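Long-range contacts in DUF4621 domain-containing protein (Parabacteroides distasonis, PDB 4H3W), which is of unknown function but is probably secreted and folds into two beta-barrel domains: residues M50-E55 with I77-I82; L114-E119 with P161-I166; S248-I253 with N298-G303; E256-V261 with A292-L297. One frame throughout, in Å; residues are numbered along the deposited sequence.

In the fold
From the N terminus, contact 1 comes first: it folds the loop that follows strand 71-76 back onto strand 47-55 by joining 50-55 to 77-82. Contact 2 follows in series, bringing the short helix 161-164 against the end of strand 109-117; it lies about 13 Å from contact 1, centre to centre, without touching it. Contacts 3 and 4 lie on the opposite side of the chain's centre. Contact 3 pairs strands 246-254 and 294-302, and contact 4 is nested inside the loop it closes, setting 256-261 beside the start of strand 294-302. These last two touch directly, through backbone approaches such as Val252 N to Asp296 O and through packing of Ile253 on Ala292.

Contact 1: residues M50-E55 with I77-I82; sequences MIYDGE and ITTGDI
Tyr52 and Asp81 meet tip to tip: the phenol OH donates to Asp81 OD1 at 2.6 Å, with OD1 at the edge of the ring, near its plane. The ring and carboxylate planes stand 79° apart, and the hydroxyl comes to OD1 on its syn side, 33° out of the carboxylate plane. Over one face of the ring, Thr79 CG2 lies 3.8 Å from the centroid and almost on the normal, a CH-pi contact that a compact, branched threonine can make. At the root of the side chain Ile77 CG2 packs on Tyr52 CB at 3.7 Å. At the far end Ile82 CG1 approaches Tyr52 OH to 3.3 Å and the SE of selenomethionine Met50 to 4.0 Å. Further out, Ser40 N donates to Asp81 OD2 and Ser40 OG makes a weak bond with Tyr52 OH, while a backbone bond to Val197 holds Tyr52 in the barrel strand 47-55. Tyrosine suits the place because its ring offers an apolar face to Thr79 and a hydroxyl to Asp81. With both carboxylate oxygens receiving donors, Asp81 is probably kept negatively charged, and the short phenol bond would be strengthened accordingly.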
loop_
_atom_site.group_PDB
_atom_site.type_symbol
_atom_site.label_atom_id
_atom_site.label_comp_id
_atom_site.label_asym_id
_atom_site.label_seq_id
_atom_site.Cartn_x
_atom_site.Cartn_y
_atom_site.Cartn_z
HETATM N N MSE A 50 2.568 -8.453 3.363
HETATM C CA MSE A 50 3.635 -8.964 2.470
HETATM C C MSE A 50 4.795 -9.481 3.293
HETATM O O MSE A 50 5.252 -8.804 4.227
HETATM C CB MSE A 50 4.117 -7.871 1.545
HETATM C CG MSE A 50 3.032 -7.498 0.570
HETATM SE SE MSE A 50 3.559 -5.923 -0.496
HETATM C CE MSE A 50 3.522 -4.517 0.855
ATOM N N ILE A 51 5.287 -10.691 2.983
ATOM C CA ILE A 51 6.373 -11.286 3.729
ATOM C C ILE A 51 7.477 -11.724 2.765
ATOM O O ILE A 51 7.195 -12.357 1.759
ATOM C CB ILE A 51 5.898 -12.497 4.563
ATOM C CG1 ILE A 51 4.899 -12.021 5.632
ATOM C CG2 ILE A 51 7.074 -13.226 5.199
ATOM C CD1 ILE A 51 4.467 -13.076 6.636
ATOM N N TYR A 52 8.712 -11.340 3.068
ATOM C CA TYR A 52 9.907 -11.832 2.383
ATOM C C TYR A 52 10.792 -12.457 3.420
ATOM O O TYR A 52 11.241 -11.755 4.323
ATOM C CB TYR A 52 10.636 -10.694 1.661
ATOM C CG TYR A 52 9.780 -9.997 0.633
ATOM C CD1 TYR A 52 8.993 -8.901 0.983
ATOM C CD2 TYR A 52 9.754 -10.437 -0.675
ATOM C CE1 TYR A 52 8.189 -8.284 0.054
ATOM C CE2 TYR A 52 8.953 -9.832 -1.606
ATOM C CZ TYR A 52 8.185 -8.741 -1.235
ATOM O OH TYR A 52 7.397 -8.126 -2.177
ATOM N N ASP A 53 11.026 -13.770 3.339
ATOM C CA ASP A 53 11.884 -14.463 4.312
ATOM C C ASP A 53 12.988 -15.297 3.634
ATOM O O ASP A 53 12.952 -15.552 2.448
ATOM C CB ASP A 53 11.069 -15.345 5.299
ATOM C CG ASP A 53 10.116 -16.322 4.606
ATOM O OD1 ASP A 53 10.406 -16.792 3.490
ATOM O OD2 ASP A 53 9.070 -16.641 5.206
ATOM N N GLY A 54 13.990 -15.662 4.409
ATOM C CA GLY A 54 15.105 -16.448 3.896
ATOM C C GLY A 54 16.213 -16.540 4.910
ATOM O O GLY A 54 15.993 -16.330 6.108
ATOM N N GLU A 55 17.411 -16.835 4.413
ATOM C CA GLU A 55 18.592 -16.934 5.250
ATOM C C GLU A 55 19.643 -15.953 4.773
ATOM O O GLU A 55 19.679 -15.603 3.596
ATOM C CB GLU A 55 19.153 -18.356 5.225
ATOM C CG GLU A 55 18.112 -19.427 5.554
ATOM C CD GLU A 55 18.636 -20.552 6.440
ATOM O OE1 GLU A 55 19.845 -20.563 6.783
ATOM O OE2 GLU A 55 17.823 -21.433 6.807
ATOM N N ILE A 77 17.272 -8.913 -1.263
ATOM C CA ILE A 77 15.924 -9.399 -1.356
ATOM C C ILE A 77 15.330 -8.727 -2.578
ATOM O O ILE A 77 15.288 -7.499 -2.650
ATOM C CB ILE A 77 15.120 -9.026 -0.098
ATOM C CG1 ILE A 77 15.867 -9.435 1.164
ATOM C CG2 ILE A 77 13.722 -9.645 -0.130
ATOM C CD1 ILE A 77 15.203 -8.984 2.437
ATOM N N THR A 78 14.857 -9.523 -3.531
ATOM C CA THR A 78 14.086 -8.991 -4.660
ATOM C C THR A 78 12.644 -8.669 -4.241
ATOM O O THR A 78 11.930 -9.544 -3.764
ATOM C CB THR A 78 14.091 -9.983 -5.839
ATOM O OG1 THR A 78 15.429 -10.168 -6.271
ATOM C CG2 THR A 78 13.270 -9.454 -7.027
ATOM N N THR A 79 12.206 -7.420 -4.423
ATOM C CA THR A 79 10.831 -7.013 -4.013
ATOM C C THR A 79 10.134 -6.248 -5.119
ATOM O O THR A 79 9.310 -5.376 -4.859
ATOM C CB THR A 79 10.826 -6.190 -2.691
ATOM O OG1 THR A 79 11.421 -4.889 -2.864
ATOM C CG2 THR A 79 11.588 -6.957 -1.623
ATOM N N GLY A 80 10.452 -6.601 -6.366
ATOM C CA GLY A 80 9.911 -5.904 -7.534
ATOM C C GLY A 80 8.425 -6.081 -7.752
ATOM O O GLY A 80 7.810 -5.303 -8.493
ATOM N N ASP A 81 7.827 -7.054 -7.071
ATOM C CA ASP A 81 6.373 -7.256 -7.152
ATOM C C ASP A 81 5.543 -6.203 -6.403
ATOM O O ASP A 81 4.362 -6.048 -6.709
ATOM C CB ASP A 81 5.988 -8.685 -6.684
ATOM C CG ASP A 81 6.494 -9.054 -5.257
ATOM O OD1 ASP A 81 7.463 -8.455 -4.716
ATOM O OD2 ASP A 81 5.924 -10.024 -4.700
ATOM N N ILE A 82 6.148 -5.486 -5.449
ATOM C CA ILE A 82 5.416 -4.503 -4.641
ATOM C C ILE A 82 4.817 -3.411 -5.507
ATOM O O ILE A 82 3.704 -2.936 -5.222
ATOM C CB ILE A 82 6.292 -3.841 -3.528
ATOM C CG1 ILE A 82 6.847 -4.906 -2.590
ATOM C CG2 ILE A 82 5.479 -2.802 -2.741
ATOM C CD1 ILE A 82 7.815 -4.374 -1.565
#

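Contact 2: residues L114-E119 with P161-I166; sequences LSIEAE and PGIVQI
Ile163, on the short helix 161-164, points its side chain at Ile116 and Ala118 near the end of strand 109-117. From CB, which is directed toward the strand, CG1 leaves between the backbone N and the carbonyl carbon (chi1 86°), and comes to 4.2 Å from Ala118 CB. CD1 then continues anti to CA and does most of the touching: it lies 3.4 Å from the carbonyl oxygen Ile116 O and 3.7 Å from Ile116 CG2, the two isoleucine side chains crossing at about a right angle. The same methyl also comes near Ala118 CB. Alanine suits this place because its single methyl lets the helix come close: Ala118 CB is only 3.6 Å from the backbone oxygen Ile163 O. Three residues on, and so on the same side of the turn, Ile166 brings its CD1 to 4.0 Å from Ala118 CB and 3.8 Å from Ala118 O. A weak bond from Gln165 N to Pro161 O helps close the turn. Beyond the pair, Pro168 touches Ala118; a backbone bond with Thr127 holds Ile116 in the sheet, and one with Glu125 continues the pairing just past the strand, at Ala118. No hydrogen bond spans the two segments, so the helical turn and the end of the strand, with residues that follow each, are joined here by methyl packing, whose cohesion comes from shape and the exclusion of water.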
loop_
_atom_site.group_PDB
_atom_site.type_symbol
_atom_site.label_atom_id
_atom_site.label_comp_id
_atom_site.label_asym_id
_atom_site.label_seq_id
_atom_site.Cartn_x
_atom_site.Cartn_y
_atom_site.Cartn_z
ATOM N N LEU A 114 22.587 -3.971 12.051
ATOM C CA LEU A 114 21.944 -4.346 10.808
ATOM C C LEU A 114 21.627 -3.109 9.967
ATOM O O LEU A 114 20.862 -2.257 10.392
ATOM C CB LEU A 114 20.646 -5.119 11.057
ATOM C CG LEU A 114 20.034 -5.747 9.804
ATOM C CD1 LEU A 114 20.925 -6.871 9.298
ATOM C CD2 LEU A 114 18.639 -6.246 10.093
ATOM N N SER A 115 22.230 -3.042 8.781
ATOM C CA SER A 115 21.902 -2.062 7.777
ATOM C C SER A 115 20.810 -2.603 6.886
ATOM O O SER A 115 20.875 -3.737 6.391
ATOM C CB SER A 115 23.131 -1.697 6.931
ATOM O OG SER A 115 22.753 -0.899 5.823
ATOM N N ILE A 116 19.790 -1.772 6.709
ATOM C CA ILE A 116 18.638 -2.060 5.875
ATOM C C ILE A 116 18.527 -0.969 4.821
ATOM O O ILE A 116 18.267 0.179 5.150
ATOM C CB ILE A 116 17.355 -2.077 6.694
ATOM C CG1 ILE A 116 17.511 -3.047 7.874
ATOM C CG2 ILE A 116 16.150 -2.462 5.831
ATOM C CD1 ILE A 116 16.829 -2.563 9.140
ATOM N N GLU A 117 18.722 -1.340 3.563
ATOM C CA GLU A 117 18.717 -0.381 2.468
ATOM C C GLU A 117 17.635 -0.757 1.486
ATOM O O GLU A 117 17.604 -1.879 0.990
ATOM C CB GLU A 117 20.032 -0.339 1.738
ATOM C CG GLU A 117 20.112 0.868 0.814
ATOM C CD GLU A 117 21.478 1.041 0.185
ATOM O OE1 GLU A 117 22.099 0.011 -0.168
ATOM O OE2 GLU A 117 21.915 2.213 0.046
ATOM N N ALA A 118 16.771 0.194 1.180
ATOM C CA ALA A 118 15.770 -0.033 0.181
ATOM C C ALA A 118 16.136 0.765 -1.035
ATOM O O ALA A 118 16.688 1.847 -0.911
ATOM C CB ALA A 118 14.417 0.376 0.695
ATOM N N GLU A 119 15.861 0.226 -2.217
ATOM C CA GLU A 119 16.099 1.028 -3.418
ATOM C C GLU A 119 15.128 0.685 -4.525
ATOM O O GLU A 119 14.599 -0.430 -4.621
ATOM C CB GLU A 119 17.555 0.899 -3.939
ATOM C CG GLU A 119 17.849 -0.426 -4.618
ATOM C CD GLU A 119 19.228 -0.483 -5.262
ATOM O OE1 GLU A 119 20.211 -0.017 -4.646
ATOM O OE2 GLU A 119 19.326 -1.006 -6.390
ATOM N N PRO A 161 9.777 2.846 8.572
ATOM C CA PRO A 161 8.633 3.064 7.693
ATOM C C PRO A 161 8.923 4.025 6.536
ATOM O O PRO A 161 8.434 3.845 5.435
ATOM C CB PRO A 161 7.574 3.686 8.617
ATOM C CG PRO A 161 7.935 3.163 9.983
ATOM C CD PRO A 161 9.444 3.109 9.989
ATOM N N GLY A 162 9.708 5.053 6.818
ATOM C CA GLY A 162 10.150 5.965 5.777
ATOM C C GLY A 162 10.962 5.376 4.655
ATOM O O GLY A 162 10.825 5.803 3.496
ATOM N N ILE A 163 11.772 4.345 4.916
ATOM C CA ILE A 163 12.546 3.772 3.796
ATOM C C ILE A 163 11.628 2.856 2.959
ATOM O O ILE A 163 11.834 2.661 1.762
ATOM C CB ILE A 163 13.879 3.052 4.228
ATOM C CG1 ILE A 163 13.661 1.609 4.615
ATOM C CG2 ILE A 163 14.609 3.792 5.375
ATOM C CD1 ILE A 163 14.956 0.836 4.689
ATOM N N VAL A 164 10.657 2.223 3.600
ATOM C CA VAL A 164 9.720 1.346 2.891
ATOM C C VAL A 164 8.772 2.140 2.009
ATOM O O VAL A 164 8.366 1.660 0.965
ATOM C CB VAL A 164 8.907 0.492 3.905
ATOM C CG1 VAL A 164 7.705 -0.169 3.247
ATOM C CG2 VAL A 164 9.820 -0.524 4.560
ATOM N N GLN A 165 8.435 3.357 2.414
ATOM C CA GLN A 165 7.396 4.114 1.683
ATOM C C GLN A 165 7.811 4.527 0.262
ATOM O O GLN A 165 6.959 4.841 -0.534
ATOM C CB GLN A 165 6.941 5.334 2.497
ATOM C CG GLN A 165 7.837 6.544 2.533
ATOM C CD GLN A 165 7.178 7.633 3.367
ATOM O OE1 GLN A 165 6.687 7.378 4.453
ATOM N NE2 GLN A 165 7.108 8.810 2.837
ATOM N N ILE A 166 9.101 4.516 -0.048
ATOM C CA ILE A 166 9.558 4.771 -1.424
ATOM C C ILE A 166 9.073 3.707 -2.430
ATOM O O ILE A 166 9.131 3.916 -3.629
ATOM C CB ILE A 166 11.124 4.884 -1.530
ATOM C CG1 ILE A 166 11.803 3.522 -1.353
ATOM C CG2 ILE A 166 11.656 5.936 -0.546
ATOM C CD1 ILE A 166 13.292 3.522 -1.587
#

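Contact 3: residues S248-I253 with N298-G303; sequences SIEMVI and NLHLTG
Ser248 to Glu250 and Asn298 to His300 pair across the two inner strands of a four-stranded antiparallel sheet, their short axes 4.8 Å apart. Ser248 with His300 and Glu250 with Asn298 are hydrogen-bonded pairs, each closed by two backbone bonds, among them a nearly straight one from Glu250 N to Asn298 O of 3.0 Å. Ile249 and Leu299 form the non-hydrogen-bonded pair between them. This alternation, which any antiparallel pairing brings, divides the side chains: Ile249 and Leu299 lie side by side on the buried face, CG1 to CD2 3.8 Å, where branched aliphatics suit the core. The other face carries Ser248, Glu250, Asn298 and His300. There Glu250, with CG anti to its backbone N (chi1 179°) and the rest of the chain extended, presents OE1 to two donors, His300 NE2 at 3.0 Å and Asn298 ND2 at 3.1 Å. They reach OE1 from opposite faces of the carboxylate plane, Asn298 ND2 65° out of it, while OE1 itself lies close to the imidazole and amide planes. Two N-H groups on one oxygen would favour a charged glutamate. Val252 CG2 packs against Asn298 ND2 at 3.7 Å, and Ser248 OG turns to a different partner, bonding to Glu269 OE2.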
loop_
_atom_site.group_PDB
_atom_site.type_symbol
_atom_site.label_atom_id
_atom_site.label_comp_id
_atom_site.label_asym_id
_atom_site.label_seq_id
_atom_site.Cartn_x
_atom_site.Cartn_y
_atom_site.Cartn_z
ATOM N N SER A 248 -10.744 10.666 -1.968
ATOM C CA SER A 248 -11.159 11.825 -2.716
ATOM C C SER A 248 -11.517 11.290 -4.092
ATOM O O SER A 248 -10.641 10.767 -4.826
ATOM C CB SER A 248 -10.053 12.875 -2.792
ATOM O OG SER A 248 -10.500 13.977 -3.545
ATOM N N ILE A 249 -12.798 11.389 -4.441
ATOM C CA ILE A 249 -13.287 10.745 -5.635
ATOM C C ILE A 249 -13.385 11.762 -6.758
ATOM O O ILE A 249 -14.122 12.750 -6.684
ATOM C CB ILE A 249 -14.643 10.067 -5.407
ATOM C CG1 ILE A 249 -14.521 9.007 -4.321
ATOM C CG2 ILE A 249 -15.173 9.474 -6.710
ATOM C CD1 ILE A 249 -15.848 8.560 -3.767
ATOM N N GLU A 250 -12.681 11.443 -7.835
ATOM C CA GLU A 250 -12.702 12.218 -9.062
ATOM C C GLU A 250 -13.402 11.390 -10.131
ATOM O O GLU A 250 -12.961 10.294 -10.448
ATOM C CB GLU A 250 -11.273 12.558 -9.463
ATOM C CG GLU A 250 -11.088 13.364 -10.745
ATOM C CD GLU A 250 -9.631 13.326 -11.289
ATOM O OE1 GLU A 250 -8.852 12.385 -10.948
ATOM O OE2 GLU A 250 -9.263 14.248 -12.058
HETATM N N MSE A 251 -14.460 11.941 -10.711
HETATM C CA MSE A 251 -15.276 11.221 -11.678
HETATM C C MSE A 251 -14.883 11.563 -13.096
HETATM O O MSE A 251 -14.794 12.748 -13.471
HETATM C CB MSE A 251 -16.750 11.587 -11.434
HETATM C CG MSE A 251 -17.620 10.982 -12.529
HETATM SE SE MSE A 251 -19.532 11.084 -12.072
HETATM C CE MSE A 251 -19.577 9.753 -10.648
ATOM N N VAL A 252 -14.666 10.532 -13.912
ATOM C CA VAL A 252 -14.445 10.720 -15.328
ATOM C C VAL A 252 -15.510 9.987 -16.107
ATOM O O VAL A 252 -15.793 8.817 -15.878
ATOM C CB VAL A 252 -13.049 10.244 -15.786
ATOM C CG1 VAL A 252 -12.803 10.625 -17.253
ATOM C CG2 VAL A 252 -11.961 10.822 -14.879
ATOM N N ILE A 253 -16.103 10.706 -17.051
ATOM C CA ILE A 253 -17.108 10.148 -17.908
ATOM C C ILE A 253 -16.404 9.728 -19.181
ATOM O O ILE A 253 -15.739 10.545 -19.778
ATOM C CB ILE A 253 -18.209 11.182 -18.237
ATOM C CG1 ILE A 253 -18.813 11.792 -16.959
ATOM C CG2 ILE A 253 -19.286 10.547 -19.107
ATOM C CD1 ILE A 253 -19.513 10.800 -16.088
ATOM N N ASN A 298 -11.929 7.761 -10.159
ATOM C CA ASN A 298 -10.545 7.802 -9.683
ATOM C C ASN A 298 -10.518 8.020 -8.180
ATOM O O ASN A 298 -10.905 9.088 -7.678
ATOM C CB ASN A 298 -9.736 8.886 -10.359
ATOM C CG ASN A 298 -9.578 8.675 -11.854
ATOM O OD1 ASN A 298 -9.634 7.561 -12.368
ATOM N ND2 ASN A 298 -9.352 9.751 -12.547
ATOM N N LEU A 299 -10.112 6.994 -7.464
ATOM C CA LEU A 299 -10.146 7.021 -6.015
ATOM C C LEU A 299 -8.769 7.391 -5.501
ATOM O O LEU A 299 -7.850 6.569 -5.522
ATOM C CB LEU A 299 -10.588 5.675 -5.473
ATOM C CG LEU A 299 -11.836 5.017 -6.054
ATOM C CD1 LEU A 299 -12.053 3.650 -5.415
ATOM C CD2 LEU A 299 -13.050 5.896 -5.859
ATOM N N HIS A 300 -8.622 8.632 -5.067
ATOM C CA HIS A 300 -7.383 9.128 -4.462
ATOM C C HIS A 300 -7.372 8.732 -2.972
ATOM O O HIS A 300 -8.131 9.285 -2.149
ATOM C CB HIS A 300 -7.261 10.640 -4.740
ATOM C CG HIS A 300 -7.305 10.977 -6.208
ATOM N ND1 HIS A 300 -6.167 11.172 -6.970
ATOM C CD2 HIS A 300 -8.354 11.119 -7.067
ATOM C CE1 HIS A 300 -6.509 11.451 -8.215
ATOM N NE2 HIS A 300 -7.829 11.410 -8.305
ATOM N N LEU A 301 -6.605 7.689 -2.648
ATOM C CA LEU A 301 -6.603 7.068 -1.316
ATOM C C LEU A 301 -5.553 7.683 -0.439
ATOM O O LEU A 301 -4.427 7.927 -0.875
ATOM C CB LEU A 301 -6.337 5.554 -1.422
ATOM C CG LEU A 301 -7.117 4.789 -2.463
ATOM C CD1 LEU A 301 -6.603 3.362 -2.527
ATOM C CD2 LEU A 301 -8.595 4.817 -2.154
ATOM N N THR A 302 -5.912 7.966 0.792
ATOM C CA THR A 302 -4.962 8.510 1.752
ATOM C C THR A 302 -5.127 7.827 3.085
ATOM O O THR A 302 -6.206 7.353 3.448
ATOM C CB THR A 302 -5.136 10.035 1.930
ATOM O OG1 THR A 302 -6.504 10.325 2.233
ATOM C CG2 THR A 302 -4.714 10.791 0.668
ATOM N N GLY A 303 -4.023 7.738 3.804
ATOM C CA GLY A 303 -4.002 7.115 5.093
ATOM C C GLY A 303 -4.708 7.866 6.176
ATOM O O GLY A 303 -4.842 9.095 6.115
#

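Contact 4: residues E256-V261 with A292-L297; sequences ENNVPV and ARHIDL
The His294 imidazole reaches Asn258 and Glu256 across the contact; over the centre of one face sits Arg293 CB, 3.8 Å above the plane, and a water lies at the edge, in plane. Arg293 and His294 together face Met254 in a classic beta bulge at the start of strand 294-302, which lets two successive side chains turn toward the loop 256-261. The water joins the segments, donating to Glu256 O at 3.0 Å and lying 2.8 Å from His294 NE2; Asp217 N donates to the other ring nitrogen, ND1, so histidine serves by having a polar atom on either flank. Asn258 OD1 stands 3.6 Å from His294 CD2, amide and ring 24° apart, and accepts a hydrogen bond from Arg214 NH1. The left-handed backbone of Asn258 is one that asparagine tolerates well. Arg293 CG rests 3.6 Å from Glu256 N, and a bend at chi2 (-72°) swings CD away from a straight course. The guanidinium then doubles back: NH1 donates to Ala292 O at 2.9 Å from well above the carbonyl plane, and also to the backbone O of dimethyl-lysine 290. At the far end of the loop, Val261 CG2 packs 4.1 Å from Ala292 N.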
loop_
_atom_site.group_PDB
_atom_site.type_symbol
_atom_site.label_atom_id
_atom_site.label_comp_id
_atom_site.label_asym_id
_atom_site.label_seq_id
_atom_site.Cartn_x
_atom_site.Cartn_y
_atom_site.Cartn_z
ATOM N N GLU A 256 -17.842 5.487 -25.722
ATOM C CA GLU A 256 -17.845 4.068 -26.144
ATOM C C GLU A 256 -16.465 3.535 -26.538
ATOM O O GLU A 256 -16.258 2.328 -26.548
ATOM C CB GLU A 256 -18.813 3.834 -27.298
ATOM C CG GLU A 256 -18.509 4.602 -28.572
ATOM C CD GLU A 256 -19.584 4.423 -29.646
ATOM O OE1 GLU A 256 -20.305 3.404 -29.634
ATOM O OE2 GLU A 256 -19.696 5.304 -30.510
ATOM N N ASN A 257 -15.528 4.423 -26.841
ATOM C CA ASN A 257 -14.142 4.021 -27.111
ATOM C C ASN A 257 -13.195 4.187 -25.922
ATOM O O ASN A 257 -11.995 4.139 -26.086
ATOM C CB ASN A 257 -13.636 4.795 -28.324
ATOM C CG ASN A 257 -14.353 4.395 -29.591
ATOM O OD1 ASN A 257 -14.430 3.207 -29.918
ATOM N ND2 ASN A 257 -14.944 5.376 -30.296
ATOM N N ASN A 258 -13.746 4.358 -24.724
ATOM C CA ASN A 258 -12.987 4.648 -23.531
ATOM C C ASN A 258 -12.094 5.874 -23.702
ATOM O O ASN A 258 -10.966 5.878 -23.242
ATOM C CB ASN A 258 -12.197 3.393 -23.111
ATOM C CG ASN A 258 -13.116 2.281 -22.635
ATOM O OD1 ASN A 258 -13.831 2.458 -21.654
ATOM N ND2 ASN A 258 -13.119 1.143 -23.324
ATOM N N VAL A 259 -12.616 6.897 -24.385
ATOM C CA VAL A 259 -12.025 8.214 -24.433
ATOM C C VAL A 259 -12.834 9.171 -23.515
ATOM O O VAL A 259 -14.057 9.179 -23.574
ATOM C CB VAL A 259 -12.042 8.786 -25.853
ATOM C CG1 VAL A 259 -11.391 10.174 -25.891
ATOM C CG2 VAL A 259 -11.334 7.840 -26.828
ATOM N N PRO A 260 -12.158 9.990 -22.697
ATOM C CA PRO A 260 -12.923 10.817 -21.766
ATOM C C PRO A 260 -13.809 11.813 -22.478
ATOM O O PRO A 260 -13.426 12.352 -23.470
ATOM C CB PRO A 260 -11.829 11.558 -20.978
ATOM C CG PRO A 260 -10.687 10.587 -20.974
ATOM C CD PRO A 260 -10.716 10.015 -22.375
ATOM N N VAL A 261 -15.019 12.001 -21.968
ATOM C CA VAL A 261 -15.860 13.099 -22.365
ATOM C C VAL A 261 -15.230 14.330 -21.702
ATOM O O VAL A 261 -14.690 14.212 -20.590
ATOM C CB VAL A 261 -17.328 12.847 -21.932
ATOM C CG1 VAL A 261 -18.180 14.077 -22.167
ATOM C CG2 VAL A 261 -17.914 11.630 -22.664
ATOM N N ALA A 292 -21.666 10.018 -23.372
ATOM C CA ALA A 292 -21.333 9.275 -22.168
ATOM C C ALA A 292 -21.806 7.808 -22.228
ATOM O O ALA A 292 -22.925 7.524 -22.657
ATOM C CB ALA A 292 -21.926 9.988 -20.945
ATOM N N ARG A 293 -20.952 6.881 -21.826
ATOM C CA ARG A 293 -21.316 5.463 -21.691
ATOM C C ARG A 293 -20.893 4.815 -20.368
ATOM O O ARG A 293 -21.668 4.074 -19.788
ATOM C CB ARG A 293 -20.715 4.645 -22.848
ATOM C CG ARG A 293 -21.152 5.098 -24.241
ATOM C CD ARG A 293 -22.596 4.743 -24.521
ATOM N NE ARG A 293 -22.944 5.097 -25.886
ATOM C CZ ARG A 293 -23.260 6.318 -26.309
ATOM N NH1 ARG A 293 -23.303 7.349 -25.486
ATOM N NH2 ARG A 293 -23.554 6.497 -27.572
ATOM N N HIS A 294 -19.663 5.080 -19.919
ATOM C CA HIS A 294 -19.098 4.491 -18.743
ATOM C C HIS A 294 -18.676 5.599 -17.784
ATOM O O HIS A 294 -18.475 6.741 -18.184
ATOM C CB HIS A 294 -17.858 3.636 -19.090
ATOM C CG HIS A 294 -18.032 2.827 -20.333
ATOM N ND1 HIS A 294 -18.998 1.858 -20.441
ATOM C CD2 HIS A 294 -17.382 2.847 -21.525
ATOM C CE1 HIS A 294 -18.949 1.316 -21.644
ATOM N NE2 HIS A 294 -17.975 1.896 -22.319
ATOM N N ILE A 295 -18.474 5.191 -16.542
ATOM C CA ILE A 295 -17.896 6.053 -15.533
ATOM C C ILE A 295 -16.611 5.421 -15.003
ATOM O O ILE A 295 -16.598 4.243 -14.652
ATOM C CB ILE A 295 -18.907 6.306 -14.409
ATOM C CG1 ILE A 295 -20.093 7.136 -14.943
ATOM C CG2 ILE A 295 -18.291 7.053 -13.238
ATOM C CD1 ILE A 295 -21.260 7.156 -14.005
ATOM N N ASP A 296 -15.548 6.220 -14.959
ATOM C CA ASP A 296 -14.376 5.899 -14.144
ATOM C C ASP A 296 -14.362 6.764 -12.878
ATOM O O ASP A 296 -14.417 7.993 -12.973
ATOM C CB ASP A 296 -13.086 6.129 -14.915
ATOM C CG ASP A 296 -12.713 4.953 -15.806
ATOM O OD1 ASP A 296 -13.095 3.808 -15.511
ATOM O OD2 ASP A 296 -11.997 5.183 -16.769
ATOM N N LEU A 297 -14.317 6.113 -11.719
ATOM C CA LEU A 297 -14.114 6.769 -10.416
ATOM C C LEU A 297 -12.648 6.652 -10.078
ATOM O O LEU A 297 -12.140 5.540 -9.872
ATOM C CB LEU A 297 -14.955 6.116 -9.350
ATOM C CG LEU A 297 -16.473 6.096 -9.546
ATOM C CD1 LEU A 297 -17.190 5.397 -8.412
ATOM C CD2 LEU A 297 -16.961 7.537 -9.696
HETATM O O HOH W 1 -17.862 0.505 -24.770
#